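Local coordinates for putative triphosphoribosyl-dephospho-coA synthase (Archaeoglobus fulgidus DSM 4304, PDB 3H9P), which is of unknown function but probably uses ATP to make triphosphoribosyl-dephospho-CoA, at residues E143-R148 / A233-S238; F154-E159 / Y179-K184; K162-F167 / G171-E176. All coordinates share one frame; numbering follows the deposited sequence.

Overall arrangement
The three contacts illustrate how chemistry follows depth in an all-helical protein. Interaction 1, near the middle of the chain, is mostly buried and apolar, bringing helix 145-151 to helix 230-246. Interactions 2 and 3 both join helix 155-167 to helix 171-182, interaction 3 close to the turn between the helices and farther from the centre. Their inner sides are aliphatic, while charged groups and rings join in toward the surface: a carboxylate-lysine pair in interaction 2, phenylalanine rings beside a lysine-glutamate pair in interaction 3. Interactions 1 and 2 meet through S238 OG and S157 OG, probably hydrogen-bonded, and through L235 packed on I156; the stacked rings of H180 and F163 connect interactions 2 and 3.

Interaction 1 of 3, residues E143-R148 / A233-S238; sequences ENLIAR and ADLTAS
In the helical core of this CitG-family fold, the first turn of helix 145-151 rests on helix 230-246; L145 points at that helix, and I146 reaches it with its end. The leucine pair is the apolar part of the contact: L145 CD1 meets L235 CD1 at 3.9 Å, and L145 CB lies 4.2 Å from that same L235 methyl. The two side chains cross at about a right angle and touch mainly through one methyl of each. I146 slants across D234, its CD1 brought to 3.9 Å from D234 OD2 because CG1 stands opposite the carbonyl carbon (chi1 -74°) and the chain extends beyond it. This is plain van der Waals contact between a methyl and a carboxylate oxygen. Helix 58-68 closes the same corner, with L63 touching both I146 and D234, while F185 packs on L145. The other branch of L145 serves its own helix, CD2 sitting 3.5 Å above the plane of the R148 guanidinium, toward its rim. The start of that helix is fixed by N144 at the N-cap: A147 N donates to N144 OD1 over 3.2 Å, nearly straight at 163° but from well above the carbonyl plane of the amide.

Interaction 2 of 3, residues F154-E159 / Y179-K184; sequences FKISIE and YHLLSK
E159 reaches from helix 155-167 toward H180 and K184 of segment 179-184, on the partly buried flank of this antiparallel helical hairpin. From CB, which is directed at the partner helix, the chain leaves with CG opposite the backbone N (chi1 161°) and stays extended, carrying the carboxylate over to the second segment. CD and OE1 each come to 3.9 Å from K184 CE. OE2 does most of the work, forming a salt bridge with K184 NZ at 3.1 Å. The lysine arrives from the opposite direction, its chain straight until the last torsion, where a bend (chi4 97°) sets the amino group beside the carboxylate and leaves CE at least as close to OE2 as NZ is, so the carboxylate meets the last carbon as well as the amino group. The same oxygen lies near the plane of the H180 imidazole at its edge, 3.5 Å from NE2, too long to count as a bond. Deeper in the hairpin the chemistry turns aliphatic: I156 CG2 touches L181 CD2 at 4.0 Å, and helix 230-246 adds L235 against I156 and I232 and T236 against L181. S183 OG donates to Y179 O over 2.7 Å while S183 N reaches that oxygen from the opposite face of the carbonyl plane.

Interaction 3 of 3, residues K162-F167 / G171-E176; sequences KFLLSF and GKAVVE
E176 OE2 is gripped by two cations: K172 NZ, one turn earlier, reaches it at 3.0 Å from above the carboxylate plane, and R215 NH1 forms a second salt bridge. Held this way, the side chain turns its aliphatic part to F167, with CG 3.5 Å from F167 CZ and CB 3.7 Å from F167 CE1. An alanine in place of E176 would keep a methyl near the ring but would probably leave K172 and R215 without their shared carboxylate and open a gap beside F167 CZ. These residues pack near the turn of an antiparallel helical hairpin; the axes of segments 162-167 and 171-176 approach to 9.2 Å at 144°, and the small A173 probably helps them come close. F167 lays a ring face over A173 CA in a CH-pi contact, 4.2 Å from the centroid, while its CB presses on A173 CB at 3.4 Å. On the inner side L164 CD2 rests 3.4 Å from A173 O and also touches V174 CG2, with W248 packed against all three residues. F163 CE2 lies 3.6 Å from E176 C, on the backbone of the same residue whose side chain meets F167.

Interaction 1 of 3, residues E143-R148 / A233-S238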
loop_
_atom_site.group_PDB
_atom_site.type_symbol
_atom_site.label_atom_id
_atom_site.label_comp_id
_atom_site.label_asym_id
_atom_site.label_seq_id
_atom_site.Cartn_x
_atom_site.Cartn_y
_atom_site.Cartn_z
ATOM N N GLU A 143 -1.882 5.771 6.350
ATOM C CA GLU A 143 -0.820 5.258 7.228
ATOM C C GLU A 143 0.572 5.686 6.801
ATOM O O GLU A 143 1.524 5.595 7.587
ATOM C CB GLU A 143 -0.834 3.728 7.313
ATOM C CG GLU A 143 -0.348 3.028 6.044
ATOM C CD GLU A 143 -1.511 2.531 5.184
ATOM O OE1 GLU A 143 -2.677 2.995 5.390
ATOM O OE2 GLU A 143 -1.266 1.651 4.318
ATOM N N ASN A 144 0.695 6.094 5.540
ATOM C CA ASN A 144 1.981 6.506 4.978
ATOM C C ASN A 144 2.395 7.907 5.485
ATOM O O ASN A 144 2.011 8.941 4.930
ATOM C CB ASN A 144 1.915 6.434 3.440
ATOM C CG ASN A 144 3.270 6.586 2.781
ATOM O OD1 ASN A 144 4.191 7.169 3.350
ATOM N ND2 ASN A 144 3.383 6.110 1.549
ATOM N N LEU A 145 3.177 7.922 6.549
ATOM C CA LEU A 145 3.590 9.163 7.228
ATOM C C LEU A 145 4.472 10.092 6.382
ATOM O O LEU A 145 4.327 11.315 6.422
ATOM C CB LEU A 145 4.259 8.833 8.583
ATOM C CG LEU A 145 3.497 7.990 9.626
ATOM C CD1 LEU A 145 4.395 7.716 10.830
ATOM C CD2 LEU A 145 2.189 8.626 10.114
ATOM N N ILE A 146 5.357 9.540 5.565
ATOM C CA ILE A 146 6.273 10.397 4.797
ATOM C C ILE A 146 5.497 11.106 3.692
ATOM O O ILE A 146 5.730 12.305 3.436
ATOM C CB ILE A 146 7.502 9.598 4.266
ATOM C CG1 ILE A 146 8.461 9.311 5.420
ATOM C CG2 ILE A 146 8.250 10.300 3.087
ATOM C CD1 ILE A 146 9.319 8.032 5.191
ATOM N N ALA A 147 4.564 10.367 3.073
ATOM C CA ALA A 147 3.697 10.881 1.978
ATOM C C ALA A 147 2.891 12.094 2.432
ATOM O O ALA A 147 2.799 13.124 1.767
ATOM C CB ALA A 147 2.734 9.767 1.514
ATOM N N ARG A 148 2.309 11.914 3.601
ATOM C CA ARG A 148 1.538 12.904 4.333
ATOM C C ARG A 148 2.347 14.161 4.731
ATOM O O ARG A 148 1.829 15.265 4.636
ATOM C CB ARG A 148 0.981 12.156 5.533
ATOM C CG ARG A 148 0.537 12.923 6.752
ATOM C CD ARG A 148 -0.458 12.012 7.357
ATOM N NE ARG A 148 -0.325 11.851 8.782
ATOM C CZ ARG A 148 -0.766 10.788 9.430
ATOM N NH1 ARG A 148 -1.308 9.774 8.756
ATOM N NH2 ARG A 148 -0.640 10.732 10.745
ATOM N N ALA A 233 12.524 7.001 12.989
ATOM C CA ALA A 233 13.865 7.536 12.881
ATOM C C ALA A 233 13.986 8.516 11.693
ATOM O O ALA A 233 14.618 9.581 11.821
ATOM C CB ALA A 233 14.880 6.398 12.756
ATOM N N ASP A 234 13.379 8.179 10.562
ATOM C CA ASP A 234 13.301 9.118 9.425
ATOM C C ASP A 234 12.761 10.472 9.883
ATOM O O ASP A 234 13.389 11.508 9.625
ATOM C CB ASP A 234 12.453 8.557 8.255
ATOM C CG ASP A 234 13.126 7.341 7.557
ATOM O OD1 ASP A 234 14.354 7.194 7.706
ATOM O OD2 ASP A 234 12.459 6.537 6.845
ATOM N N LEU A 235 11.626 10.465 10.605
ATOM C CA LEU A 235 10.965 11.700 11.032
ATOM C C LEU A 235 11.758 12.408 12.109
ATOM O O LEU A 235 11.674 13.636 12.278
ATOM C CB LEU A 235 9.557 11.393 11.535
ATOM C CG LEU A 235 8.559 11.027 10.424
ATOM C CD1 LEU A 235 7.394 10.174 10.959
ATOM C CD2 LEU A 235 8.011 12.258 9.720
ATOM N N THR A 236 12.550 11.650 12.850
ATOM C CA THR A 236 13.371 12.270 13.867
ATOM C C THR A 236 14.456 13.119 13.168
ATOM O O THR A 236 14.793 14.214 13.603
ATOM C CB THR A 236 13.944 11.182 14.761
ATOM O OG1 THR A 236 12.842 10.559 15.400
ATOM C CG2 THR A 236 14.927 11.740 15.834
ATOM N N ALA A 237 14.952 12.615 12.053
ATOM C CA ALA A 237 16.000 13.282 11.310
ATOM C C ALA A 237 15.479 14.519 10.639
ATOM O O ALA A 237 16.164 15.527 10.617
ATOM C CB ALA A 237 16.613 12.320 10.254
ATOM N N SER A 238 14.296 14.454 10.049
ATOM C CA SER A 238 13.791 15.638 9.367
ATOM C C SER A 238 13.482 16.750 10.403
ATOM O O SER A 238 13.669 17.935 10.109
ATOM C CB SER A 238 12.578 15.299 8.506
ATOM O OG SER A 238 11.514 14.827 9.292
#

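Interaction 2 of 3, residues F154-E159 / Y179-K184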
loop_
_atom_site.group_PDB
_atom_site.type_symbol
_atom_site.label_atom_id
_atom_site.label_comp_id
_atom_site.label_asym_id
_atom_site.label_seq_id
_atom_site.Cartn_x
_atom_site.Cartn_y
_atom_site.Cartn_z
ATOM N N PHE A 154 4.853 19.093 5.933
ATOM C CA PHE A 154 5.800 18.593 6.935
ATOM C C PHE A 154 5.350 18.848 8.394
ATOM O O PHE A 154 6.153 19.203 9.253
ATOM C CB PHE A 154 7.220 19.164 6.683
ATOM C CG PHE A 154 7.880 18.603 5.449
ATOM C CD1 PHE A 154 8.668 17.450 5.526
ATOM C CD2 PHE A 154 7.692 19.209 4.220
ATOM C CE1 PHE A 154 9.235 16.916 4.408
ATOM C CE2 PHE A 154 8.276 18.689 3.078
ATOM C CZ PHE A 154 9.059 17.522 3.166
ATOM N N LYS A 155 4.076 18.633 8.671
ATOM C CA LYS A 155 3.527 18.890 10.014
ATOM C C LYS A 155 4.167 18.053 11.146
ATOM O O LYS A 155 4.416 18.571 12.224
ATOM C CB LYS A 155 2.017 18.771 10.009
ATOM C CG LYS A 155 1.352 20.036 9.424
ATOM C CD LYS A 155 0.000 19.732 8.774
ATOM C CE LYS A 155 -1.114 19.465 9.786
ATOM N NZ LYS A 155 -2.356 18.877 9.129
ATOM N N ILE A 156 4.449 16.783 10.914
ATOM C CA ILE A 156 5.150 16.002 11.929
ATOM C C ILE A 156 6.578 16.511 12.212
ATOM O O ILE A 156 6.986 16.640 13.354
ATOM C CB ILE A 156 5.141 14.507 11.569
ATOM C CG1 ILE A 156 3.676 14.035 11.492
ATOM C CG2 ILE A 156 5.902 13.713 12.608
ATOM C CD1 ILE A 156 3.408 12.765 10.604
ATOM N N SER A 157 7.313 16.868 11.178
ATOM C CA SER A 157 8.668 17.330 11.336
ATOM C C SER A 157 8.769 18.624 12.135
ATOM O O SER A 157 9.669 18.776 12.967
ATOM C CB SER A 157 9.310 17.511 9.944
ATOM O OG SER A 157 9.287 16.259 9.267
ATOM N N ILE A 158 7.865 19.550 11.847
ATOM C CA ILE A 158 7.728 20.836 12.562
ATOM C C ILE A 158 7.403 20.648 14.043
ATOM O O ILE A 158 8.035 21.268 14.900
ATOM C CB ILE A 158 6.620 21.727 11.912
ATOM C CG1 ILE A 158 7.085 22.176 10.534
ATOM C CG2 ILE A 158 6.247 22.966 12.802
ATOM C CD1 ILE A 158 5.963 22.659 9.638
ATOM N N GLU A 159 6.454 19.768 14.327
ATOM C CA GLU A 159 6.077 19.422 15.703
ATOM C C GLU A 159 7.267 18.783 16.418
ATOM O O GLU A 159 7.536 19.093 17.580
ATOM C CB GLU A 159 4.841 18.478 15.714
ATOM C CG GLU A 159 4.644 17.716 17.007
ATOM C CD GLU A 159 3.744 16.488 16.886
ATOM O OE1 GLU A 159 3.361 16.072 15.746
ATOM O OE2 GLU A 159 3.419 15.912 17.962
ATOM N N TYR A 179 11.327 8.655 21.117
ATOM C CA TYR A 179 10.289 7.899 21.836
ATOM C C TYR A 179 8.908 8.551 21.777
ATOM O O TYR A 179 7.880 7.856 21.637
ATOM C CB TYR A 179 10.732 7.455 23.241
ATOM C CG TYR A 179 11.825 6.385 23.164
ATOM C CD1 TYR A 179 11.500 5.027 23.082
ATOM C CD2 TYR A 179 13.174 6.739 23.139
ATOM C CE1 TYR A 179 12.486 4.045 22.996
ATOM C CE2 TYR A 179 14.178 5.760 23.058
ATOM C CZ TYR A 179 13.818 4.411 22.972
ATOM O OH TYR A 179 14.797 3.431 22.878
ATOM N N HIS A 180 8.895 9.887 21.809
ATOM C CA HIS A 180 7.699 10.647 21.524
ATOM C C HIS A 180 7.068 10.254 20.187
ATOM O O HIS A 180 5.863 9.988 20.127
ATOM C CB HIS A 180 8.049 12.108 21.482
ATOM C CG HIS A 180 6.884 13.001 21.238
ATOM N ND1 HIS A 180 5.928 13.254 22.205
ATOM C CD2 HIS A 180 6.536 13.741 20.154
ATOM C CE1 HIS A 180 5.041 14.112 21.727
ATOM N NE2 HIS A 180 5.383 14.418 20.486
ATOM N N LEU A 181 7.857 10.272 19.101
ATOM C CA LEU A 181 7.282 9.938 17.792
ATOM C C LEU A 181 6.890 8.448 17.774
ATOM O O LEU A 181 5.823 8.082 17.270
ATOM C CB LEU A 181 8.223 10.311 16.642
ATOM C CG LEU A 181 8.599 11.802 16.515
ATOM C CD1 LEU A 181 9.720 12.101 15.471
ATOM C CD2 LEU A 181 7.383 12.609 16.211
ATOM N N LEU A 182 7.727 7.604 18.373
ATOM C CA LEU A 182 7.414 6.188 18.488
ATOM C C LEU A 182 6.053 5.935 19.189
ATOM O O LEU A 182 5.266 5.074 18.749
ATOM C CB LEU A 182 8.563 5.437 19.188
ATOM C CG LEU A 182 8.660 3.910 19.001
ATOM C CD1 LEU A 182 8.924 3.501 17.518
ATOM C CD2 LEU A 182 9.709 3.332 19.929
ATOM N N SER A 183 5.738 6.683 20.243
ATOM C CA SER A 183 4.413 6.476 20.885
ATOM C C SER A 183 3.202 7.110 20.192
ATOM O O SER A 183 2.069 6.939 20.646
ATOM C CB SER A 183 4.381 6.759 22.410
ATOM O OG SER A 183 5.556 7.343 22.905
ATOM N N LYS A 184 3.416 7.813 19.099
ATOM C CA LYS A 184 2.351 8.628 18.553
ATOM C C LYS A 184 1.922 8.094 17.191
ATOM O O LYS A 184 0.758 8.156 16.821
ATOM C CB LYS A 184 2.851 10.075 18.452
ATOM C CG LYS A 184 1.810 11.115 18.245
ATOM C CD LYS A 184 2.488 12.466 18.131
ATOM C CE LYS A 184 1.500 13.592 18.077
ATOM N NZ LYS A 184 1.365 14.146 19.436
#

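Interaction 3 of 3, residues K162-F167 / G171-E176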
loop_
_atom_site.group_PDB
_atom_site.type_symbol
_atom_site.label_atom_id
_atom_site.label_comp_id
_atom_site.label_asym_id
_atom_site.label_seq_id
_atom_site.Cartn_x
_atom_site.Cartn_y
_atom_site.Cartn_z
ATOM N N LYS A 162 9.790 21.701 17.129
ATOM C CA LYS A 162 9.349 22.400 18.321
ATOM C C LYS A 162 9.625 21.588 19.605
ATOM O O LYS A 162 10.001 22.158 20.621
ATOM C CB LYS A 162 7.880 22.742 18.193
ATOM C CG LYS A 162 7.550 23.688 17.040
ATOM C CD LYS A 162 6.034 23.988 17.016
ATOM C CE LYS A 162 5.722 25.213 16.180
ATOM N NZ LYS A 162 4.320 25.206 15.639
ATOM N N PHE A 163 9.471 20.269 19.553
ATOM C CA PHE A 163 9.752 19.430 20.707
ATOM C C PHE A 163 11.224 19.596 21.128
ATOM O O PHE A 163 11.523 19.872 22.300
ATOM C CB PHE A 163 9.432 17.985 20.346
ATOM C CG PHE A 163 9.518 16.993 21.496
ATOM C CD1 PHE A 163 8.379 16.637 22.212
ATOM C CD2 PHE A 163 10.716 16.348 21.785
ATOM C CE1 PHE A 163 8.435 15.686 23.242
ATOM C CE2 PHE A 163 10.803 15.406 22.813
ATOM C CZ PHE A 163 9.655 15.059 23.542
ATOM N N LEU A 164 12.129 19.436 20.160
ATOM C CA LEU A 164 13.584 19.576 20.357
ATOM C C LEU A 164 13.957 20.940 20.873
ATOM O O LEU A 164 14.711 21.059 21.852
ATOM C CB LEU A 164 14.349 19.320 19.053
ATOM C CG LEU A 164 14.385 17.883 18.509
ATOM C CD1 LEU A 164 14.887 17.854 17.041
ATOM C CD2 LEU A 164 15.177 16.871 19.437
ATOM N N LEU A 165 13.433 21.969 20.204
ATOM C CA LEU A 165 13.693 23.335 20.599
ATOM C C LEU A 165 13.301 23.602 22.049
ATOM O O LEU A 165 14.019 24.318 22.723
ATOM C CB LEU A 165 13.016 24.340 19.664
ATOM C CG LEU A 165 13.463 24.413 18.195
ATOM C CD1 LEU A 165 12.754 25.612 17.588
ATOM C CD2 LEU A 165 14.994 24.526 18.043
ATOM N N SER A 166 12.196 23.037 22.546
ATOM C CA SER A 166 11.855 23.286 23.964
ATOM C C SER A 166 12.800 22.567 24.898
ATOM O O SER A 166 12.890 22.897 26.072
ATOM C CB SER A 166 10.392 22.990 24.310
ATOM O OG SER A 166 10.055 21.659 24.029
ATOM N N PHE A 167 13.556 21.627 24.351
ATOM C CA PHE A 167 14.456 20.813 25.151
ATOM C C PHE A 167 15.816 21.447 25.360
ATOM O O PHE A 167 16.231 21.645 26.497
ATOM C CB PHE A 167 14.645 19.450 24.509
ATOM C CG PHE A 167 14.234 18.324 25.371
ATOM C CD1 PHE A 167 13.014 17.694 25.156
ATOM C CD2 PHE A 167 15.048 17.896 26.405
ATOM C CE1 PHE A 167 12.614 16.659 25.964
ATOM C CE2 PHE A 167 14.651 16.855 27.227
ATOM C CZ PHE A 167 13.436 16.239 27.001
ATOM N N GLY A 171 21.916 15.280 22.765
ATOM C CA GLY A 171 21.516 13.954 22.286
ATOM C C GLY A 171 20.276 13.458 23.019
ATOM O O GLY A 171 19.403 12.859 22.409
ATOM N N LYS A 172 20.215 13.732 24.326
ATOM C CA LYS A 172 19.052 13.493 25.192
ATOM C C LYS A 172 17.729 13.934 24.574
ATOM O O LYS A 172 16.771 13.157 24.524
ATOM C CB LYS A 172 19.264 14.212 26.537
ATOM C CG LYS A 172 18.043 14.303 27.468
ATOM C CD LYS A 172 17.917 13.056 28.310
ATOM C CE LYS A 172 16.936 13.252 29.452
ATOM N NZ LYS A 172 15.524 13.250 28.968
ATOM N N ALA A 173 17.681 15.176 24.102
ATOM C CA ALA A 173 16.497 15.683 23.439
ATOM C C ALA A 173 16.134 14.819 22.233
ATOM O O ALA A 173 14.946 14.572 21.984
ATOM C CB ALA A 173 16.687 17.128 23.008
ATOM N N VAL A 174 17.143 14.387 21.476
ATOM C CA VAL A 174 16.892 13.612 20.253
ATOM C C VAL A 174 16.273 12.258 20.606
ATOM O O VAL A 174 15.347 11.801 19.923
ATOM C CB VAL A 174 18.162 13.408 19.379
ATOM C CG1 VAL A 174 17.883 12.400 18.250
ATOM C CG2 VAL A 174 18.612 14.720 18.773
ATOM N N VAL A 175 16.774 11.639 21.680
ATOM C CA VAL A 175 16.189 10.416 22.215
ATOM C C VAL A 175 14.756 10.674 22.661
ATOM O O VAL A 175 13.823 9.989 22.229
ATOM C CB VAL A 175 16.988 9.885 23.422
ATOM C CG1 VAL A 175 16.375 8.585 23.943
ATOM C CG2 VAL A 175 18.430 9.680 23.025
ATOM N N GLU A 176 14.564 11.665 23.521
ATOM C CA GLU A 176 13.206 11.973 23.906
ATOM C C GLU A 176 12.311 12.174 22.678
ATOM O O GLU A 176 11.213 11.644 22.657
ATOM C CB GLU A 176 13.107 13.109 24.924
ATOM C CG GLU A 176 13.776 12.796 26.279
ATOM C CD GLU A 176 13.455 11.411 26.864
ATOM O OE1 GLU A 176 12.357 10.876 26.663
ATOM O OE2 GLU A 176 14.318 10.843 27.548
#